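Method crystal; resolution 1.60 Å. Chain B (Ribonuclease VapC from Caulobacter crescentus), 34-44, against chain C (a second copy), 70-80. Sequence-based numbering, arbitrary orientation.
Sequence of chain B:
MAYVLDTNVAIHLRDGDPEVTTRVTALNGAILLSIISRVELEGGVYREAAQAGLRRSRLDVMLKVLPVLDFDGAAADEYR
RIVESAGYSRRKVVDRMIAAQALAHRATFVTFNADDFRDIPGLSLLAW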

ATOM      1  N   SER B  34      -5.127 -19.171  -9.723  1.00 14.04           N
ATOM      2  CA  SER B  34      -5.842 -18.168  -8.931  1.00  9.47           C
ATOM      3  C   SER B  34      -6.879 -18.826  -8.020  1.00 13.64           C
ATOM      4  O   SER B  34      -7.576 -19.754  -8.428  1.00 12.04           O
ATOM      5  CB  SER B  34      -6.550 -17.211  -9.865  1.00 10.17           C
ATOM      6  OG  SER B  34      -7.470 -16.442  -9.123  1.00 14.28           O
ATOM      7  N   ILE B  35      -7.004 -18.312  -6.790  1.00 11.82           N
ATOM      8  CA  ILE B  35      -8.071 -18.752  -5.887  1.00 11.35           C
ATOM      9  C   ILE B  35      -9.438 -18.515  -6.513  1.00 11.28           C
ATOM     10  O   ILE B  35     -10.403 -19.218  -6.193  1.00 11.78           O
ATOM     11  CB  ILE B  35      -7.925 -18.036  -4.536  1.00 11.30           C
ATOM     12  CG1 ILE B  35      -8.799 -18.708  -3.447  1.00 16.49           C
ATOM     13  CG2 ILE B  35      -8.302 -16.560  -4.631  1.00 11.79           C
ATOM     14  CD1 ILE B  35      -8.222 -19.932  -2.907  1.00 21.20           C
ATOM     15  N   ILE B  36      -9.562 -17.507  -7.370  1.00 11.85           N
ATOM     16  CA  ILE B  36     -10.827 -17.255  -8.045  1.00 11.52           C
ATOM     17  C   ILE B  36     -11.141 -18.401  -8.994  1.00 13.06           C
ATOM     18  O   ILE B  36     -12.270 -18.901  -9.041  1.00 12.15           O
ATOM     19  CB  ILE B  36     -10.808 -15.894  -8.784  1.00 12.68           C
ATOM     20  CG1 ILE B  36     -10.429 -14.745  -7.833  1.00 13.01           C
ATOM     21  CG2 ILE B  36     -12.146 -15.654  -9.431  1.00 14.58           C
ATOM     22  CD1 ILE B  36     -11.274 -14.656  -6.548  1.00 13.90           C
ATOM     23  N   SER B  37     -10.135 -18.885  -9.733  1.00 11.83           N
ATOM     24  CA  SER B  37     -10.328 -20.095 -10.518  1.00  9.42           C
ATOM     25  C   SER B  37     -10.683 -21.287  -9.637  1.00 10.41           C
ATOM     26  O   SER B  37     -11.505 -22.131 -10.028  1.00 13.17           O
ATOM     27  CB  SER B  37      -9.068 -20.423 -11.329  1.00 12.44           C
ATOM     28  OG  SER B  37      -8.694 -19.368 -12.190  1.00 13.59           O
ATOM     29  N   ARG B  38     -10.036 -21.414  -8.477  1.00 11.85           N
ATOM     30  CA  ARG B  38     -10.409 -22.479  -7.558  1.00 12.03           C
ATOM     31  C   ARG B  38     -11.904 -22.420  -7.253  1.00 15.43           C
ATOM     32  O   ARG B  38     -12.592 -23.435  -7.334  1.00 14.27           O
ATOM     33  CB  ARG B  38      -9.589 -22.428  -6.262  1.00 10.02           C
ATOM     34  CG  ARG B  38     -10.038 -23.478  -5.276  1.00 11.44           C
ATOM     35  CD  ARG B  38      -9.182 -23.650  -4.024  1.00 13.17           C
ATOM     36  NE  ARG B  38      -9.961 -24.534  -3.157  1.00 12.39           N
ATOM     37  CZ  ARG B  38      -9.959 -24.532  -1.830  1.00 14.26           C
ATOM     38  NH1 ARG B  38      -9.128 -23.771  -1.148  1.00 14.68           N
ATOM     39  NH2 ARG B  38     -10.798 -25.326  -1.170  1.00 14.75           N
ATOM     40  N   VAL B  39     -12.437 -21.239  -6.953  1.00 12.90           N
ATOM     41  CA  VAL B  39     -13.865 -21.126  -6.654  1.00 11.78           C
ATOM     42  C   VAL B  39     -14.691 -21.650  -7.820  1.00 12.56           C
ATOM     43  O   VAL B  39     -15.676 -22.383  -7.639  1.00 12.34           O
ATOM     44  CB  VAL B  39     -14.234 -19.673  -6.319  1.00  9.44           C
ATOM     45  CG1 VAL B  39     -15.738 -19.459  -6.355  1.00 10.28           C
ATOM     46  CG2 VAL B  39     -13.683 -19.344  -4.928  1.00 12.51           C
ATOM     47  N   GLU B  40     -14.329 -21.247  -9.028  1.00 10.56           N
ATOM     48  CA  GLU B  40     -15.060 -21.704 -10.198  1.00 10.20           C
ATOM     49  C   GLU B  40     -14.939 -23.209 -10.362  1.00 12.10           C
ATOM     50  O   GLU B  40     -15.939 -23.879 -10.666  1.00 14.51           O
ATOM     51  CB  GLU B  40     -14.571 -20.957 -11.438  1.00 14.08           C
ATOM     52  CG  GLU B  40     -14.788 -19.459 -11.394  1.00 13.15           C
ATOM     53  CD  GLU B  40     -14.408 -18.837 -12.732  1.00 17.22           C
ATOM     54  OE1 GLU B  40     -15.239 -18.970 -13.668  1.00 18.55           O
ATOM     55  OE2 GLU B  40     -13.250 -18.328 -12.868  1.00 17.17           O
ATOM     56  N   LEU B  41     -13.734 -23.764 -10.145  1.00 12.66           N
ATOM     57  CA  LEU B  41     -13.492 -25.211 -10.280  1.00 12.10           C
ATOM     58  C   LEU B  41     -14.267 -26.004  -9.241  1.00 14.39           C
ATOM     59  O   LEU B  41     -14.787 -27.099  -9.537  1.00 14.90           O
ATOM     60  CB  LEU B  41     -11.994 -25.494 -10.152  1.00 12.50           C
ATOM     61  CG  LEU B  41     -11.161 -25.044 -11.349  1.00 15.55           C
ATOM     62  CD1 LEU B  41      -9.701 -24.845 -10.989  1.00 17.27           C
ATOM     63  CD2 LEU B  41     -11.283 -26.066 -12.480  1.00 16.25           C
ATOM     64  N   GLU B  42     -14.318 -25.491  -8.007  1.00 13.64           N
ATOM     65  CA  GLU B  42     -15.041 -26.160  -6.928  1.00 13.39           C
ATOM     66  C   GLU B  42     -16.523 -26.230  -7.250  1.00 14.41           C
ATOM     67  O   GLU B  42     -17.162 -27.271  -7.065  1.00 15.85           O
ATOM     68  CB  GLU B  42     -14.835 -25.401  -5.613  1.00 14.71           C
ATOM     69  CG  GLU B  42     -13.411 -25.384  -5.049  1.00 17.48           C
ATOM     70  CD  GLU B  42     -12.958 -26.666  -4.392  1.00 17.88           C
ATOM     71  OE1 GLU B  42     -13.628 -27.702  -4.559  1.00 17.73           O
ATOM     72  OE2 GLU B  42     -11.902 -26.633  -3.699  1.00 18.76           O
ATOM     73  N   GLY B  43     -17.090 -25.120  -7.722  1.00 15.16           N
ATOM     74  CA  GLY B  43     -18.499 -25.127  -8.087  1.00 14.81           C
ATOM     75  C   GLY B  43     -18.791 -26.107  -9.199  1.00 14.32           C
ATOM     76  O   GLY B  43     -19.791 -26.829  -9.160  1.00 16.05           O
ATOM     77  N   GLY B  44     -17.910 -26.164 -10.207  1.00 16.32           N
ATOM     78  CA  GLY B  44     -18.116 -27.060 -11.330  1.00 19.36           C
ATOM     79  C   GLY B  44     -18.147 -28.533 -10.956  1.00 15.55           C
ATOM     80  O   GLY B  44     -18.831 -29.329 -11.602  1.00 15.97           O
TER
ATOM     81  N   ASP C  70      -9.070 -10.442   2.666  1.00 12.90           N
ATOM     82  CA  ASP C  70      -8.543 -11.065   1.467  1.00 11.49           C
ATOM     83  C   ASP C  70      -9.318 -12.346   1.215  1.00 12.64           C
ATOM     84  O   ASP C  70      -9.824 -12.967   2.145  1.00 14.72           O
ATOM     85  CB  ASP C  70      -7.064 -11.373   1.643  1.00 14.64           C
ATOM     86  CG  ASP C  70      -6.202 -10.099   1.774  1.00 18.22           C
ATOM     87  OD1 ASP C  70      -6.544  -9.083   1.163  1.00 19.10           O
ATOM     88  OD2 ASP C  70      -5.185 -10.137   2.492  1.00 30.62           O
ATOM     89  N   PHE C  71      -9.383 -12.768  -0.037  1.00 12.28           N
ATOM     90  CA  PHE C  71     -10.111 -13.991  -0.366  1.00 10.56           C
ATOM     91  C   PHE C  71      -9.058 -15.088  -0.471  1.00 13.32           C
ATOM     92  O   PHE C  71      -8.229 -15.072  -1.391  1.00 13.49           O
ATOM     93  CB  PHE C  71     -10.936 -13.891  -1.645  1.00 12.01           C
ATOM     94  CG  PHE C  71     -11.891 -15.047  -1.798  1.00 11.10           C
ATOM     95  CD1 PHE C  71     -13.158 -14.971  -1.288  1.00 12.22           C
ATOM     96  CD2 PHE C  71     -11.470 -16.254  -2.315  1.00 12.15           C
ATOM     97  CE1 PHE C  71     -14.013 -16.074  -1.328  1.00 13.61           C
ATOM     98  CE2 PHE C  71     -12.347 -17.346  -2.372  1.00 10.69           C
ATOM     99  CZ  PHE C  71     -13.599 -17.242  -1.855  1.00 12.54           C
ATOM    100  N   ASP C  72      -9.076 -16.012   0.487  1.00 12.55           N
ATOM    101  CA  ASP C  72      -7.986 -16.942   0.719  1.00 14.87           C
ATOM    102  C   ASP C  72      -8.484 -18.392   0.707  1.00 16.14           C
ATOM    103  O   ASP C  72      -9.639 -18.683   0.398  1.00 14.04           O
ATOM    104  CB  ASP C  72      -7.271 -16.649   2.037  1.00 17.35           C
ATOM    105  CG  ASP C  72      -8.207 -16.568   3.229  1.00 22.75           C
ATOM    106  OD1 ASP C  72      -9.383 -17.016   3.150  1.00 15.71           O
ATOM    107  OD2 ASP C  72      -7.752 -16.041   4.273  1.00 24.02           O
ATOM    108  N   GLY C  73      -7.566 -19.320   0.973  1.00 13.89           N
ATOM    109  CA  GLY C  73      -7.925 -20.734   0.932  1.00 14.21           C
ATOM    110  C   GLY C  73      -9.020 -21.098   1.921  1.00 15.32           C
ATOM    111  O   GLY C  73      -9.875 -21.927   1.618  1.00 15.68           O
ATOM    112  N   ALA C  74      -9.016 -20.486   3.115  1.00 12.69           N
ATOM    113  CA  ALA C  74     -10.069 -20.777   4.095  1.00 13.13           C
ATOM    114  C   ALA C  74     -11.430 -20.363   3.556  1.00 12.38           C
ATOM    115  O   ALA C  74     -12.425 -21.071   3.726  1.00 13.08           O
ATOM    116  CB  ALA C  74      -9.797 -20.057   5.414  1.00 18.05           C
ATOM    117  N   ALA C  75     -11.495 -19.216   2.879  1.00 11.79           N
ATOM    118  CA  ALA C  75     -12.757 -18.794   2.301  1.00 11.15           C
ATOM    119  C   ALA C  75     -13.187 -19.732   1.183  1.00 10.25           C
ATOM    120  O   ALA C  75     -14.370 -20.095   1.085  1.00 13.22           O
ATOM    121  CB  ALA C  75     -12.654 -17.352   1.780  1.00 14.50           C
ATOM    122  N   ALA C  76     -12.243 -20.160   0.340  1.00 12.06           N
ATOM    123  CA  ALA C  76     -12.613 -21.082  -0.720  1.00 10.43           C
ATOM    124  C   ALA C  76     -13.056 -22.429  -0.156  1.00 11.48           C
ATOM    125  O   ALA C  76     -13.912 -23.099  -0.756  1.00 12.24           O
ATOM    126  CB  ALA C  76     -11.458 -21.280  -1.708  1.00 12.12           C
ATOM    127  N   ASP C  77     -12.412 -22.889   0.925  1.00 11.81           N
ATOM    128  CA  ASP C  77     -12.881 -24.089   1.627  1.00 13.26           C
ATOM    129  C   ASP C  77     -14.350 -23.951   2.045  1.00 10.80           C
ATOM    130  O   ASP C  77     -15.147 -24.898   1.923  1.00 12.49           O
ATOM    131  CB  ASP C  77     -12.036 -24.344   2.871  1.00 14.97           C
ATOM    132  CG  ASP C  77     -10.612 -24.789   2.598  1.00 18.06           C
ATOM    133  OD1 ASP C  77     -10.249 -25.166   1.465  1.00 16.88           O
ATOM    134  OD2 ASP C  77      -9.853 -24.816   3.608  1.00 18.66           O
ATOM    135  N   GLU C  78     -14.716 -22.791   2.602  1.00 10.75           N
ATOM    136  CA  GLU C  78     -16.110 -22.566   2.983  1.00 12.67           C
ATOM    137  C   GLU C  78     -17.018 -22.524   1.758  1.00 12.81           C
ATOM    138  O   GLU C  78     -18.152 -23.016   1.805  1.00 14.37           O
ATOM    139  CB  GLU C  78     -16.234 -21.272   3.785  1.00 12.22           C
ATOM    140  CG  GLU C  78     -15.505 -21.285   5.122  1.00 12.72           C
ATOM    141  CD  GLU C  78     -16.135 -22.137   6.197  1.00 22.68           C
ATOM    142  OE1 GLU C  78     -15.534 -22.169   7.294  1.00 22.15           O
ATOM    143  OE2 GLU C  78     -17.226 -22.722   6.000  1.00 19.28           O
ATOM    144  N   TYR C  79     -16.555 -21.917   0.664  1.00 11.08           N
ATOM    145  CA  TYR C  79     -17.344 -21.895  -0.560  1.00 11.24           C
ATOM    146  C   TYR C  79     -17.623 -23.309  -1.057  1.00 12.39           C
ATOM    147  O   TYR C  79     -18.760 -23.650  -1.404  1.00 12.44           O
ATOM    148  CB  TYR C  79     -16.628 -21.066  -1.629  1.00 11.24           C
ATOM    149  CG  TYR C  79     -17.422 -21.066  -2.903  1.00 10.51           C
ATOM    150  CD1 TYR C  79     -18.440 -20.131  -3.098  1.00 12.70           C
ATOM    151  CD2 TYR C  79     -17.205 -22.028  -3.892  1.00 11.94           C
ATOM    152  CE1 TYR C  79     -19.208 -20.171  -4.235  1.00 11.88           C
ATOM    153  CE2 TYR C  79     -17.999 -22.068  -5.030  1.00 12.18           C
ATOM    154  CZ  TYR C  79     -18.971 -21.138  -5.192  1.00 13.09           C
ATOM    155  OH  TYR C  79     -19.758 -21.191  -6.304  1.00 14.29           O
ATOM    156  N   ARG C  80     -16.598 -24.173  -1.065  1.00 11.20           N
ATOM    157  CA  ARG C  80     -16.814 -25.558  -1.446  1.00 12.20           C
ATOM    158  C   ARG C  80     -17.881 -26.193  -0.577  1.00 12.91           C
ATOM    159  O   ARG C  80     -18.746 -26.927  -1.060  1.00 15.05           O
ATOM    160  CB  ARG C  80     -15.512 -26.351  -1.326  1.00 11.29           C
ATOM    161  CG  ARG C  80     -15.733 -27.845  -1.513  1.00 15.93           C
ATOM    162  CD  ARG C  80     -14.532 -28.668  -1.247  1.00 18.83           C
ATOM    163  NE  ARG C  80     -14.913 -30.050  -0.986  1.00 25.17           N
ATOM    164  CZ  ARG C  80     -14.047 -31.050  -0.990  1.00 27.77           C
ATOM    165  NH1 ARG C  80     -12.766 -30.803  -1.252  1.00 24.58           N
ATOM    166  NH2 ARG C  80     -14.457 -32.284  -0.727  1.00 23.56           N
TER
HETATM  167  O   HOH W   1     -18.319 -21.812  -8.453  1.00 13.37           O
HETATM  168  O   HOH W   2     -11.095 -28.544  -2.112  0.98 22.14           O

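The two helices, 35-44 of chain B and 73-80 of chain C, run nearly parallel: their N-to-C directions differ by 16° and their axes approach to 9.6 Å. The CA pairings step forward together, from Ile B35 CA with Asp C72 CA (6.9 Å) through Val B39 CA with Ala C76 CA (6.1 Å) to Glu B42 CA with Arg C80 CA (5.8 Å), so each turn of one helix meets a turn of the other.

Ser B34 makes no contact across the interface but caps its own helix, Ile B36 N donating to Ser B34 OG at 2.9 Å. Asp C72 does the same for chain C, its OD1 accepting from Ala C75 N at 3.1 Å, with its CA-to-CB bond directed away from chain B.

Ile B35 points toward chain C and packs where that helix begins. Its CG1 lies 3.8 Å from Phe C71 CD2, near the plane of the ring and thus at its edge, while Ile B35 CD1 reaches Ala C76 CB at 3.7 Å.

Arg B38 carries the direct polar contact. With chi1 to chi3 all t, the side chain is extended, and its NH2 donates to Asp C77 OD1 at 2.7 Å with an N-H...O angle of 160°, a salt bridge. Asp C77 starts from a CA-to-CB bond directed away, yet its carboxylate comes back within reach. Arg B38 NH1 adds two weak bonds, to Asp C77 OD1 (3.2 Å, 133°) and to Gly C73 O (3.4 Å, 131°). Ala C76 CB lies over one face of the guanidinium, 3.5 Å from Arg B38 NH1. The group is also held from its own helix: Arg B38 NE and NH2 donate to Glu B42 OE2 at 2.9 and 3.1 Å.

Val B39 touches two aromatic rings of chain C, one with each methyl. Its CG2 is 3.5 Å from Phe C71 CE2, and its CG1 lies 3.8 Å from the Tyr C79 ring centroid, 13° off the normal, a CH-pi contact over the face. Water 1 adds a polar link, donating to Val B39 O at 2.8 Å and hydrogen-bonding to Tyr C79 OH at 2.7 Å.

Glu B42 meets Arg C80 through charge and solvent. Glu B42 OE1 is 4.5 Å from Arg C80 NE but well out of the guanidinium plane, so no N-H points at it. Water 2 bridges the pair, donating to Glu B42 OE2 at 2.6 Å and accepting from Arg C80 NH1 at 2.9 Å.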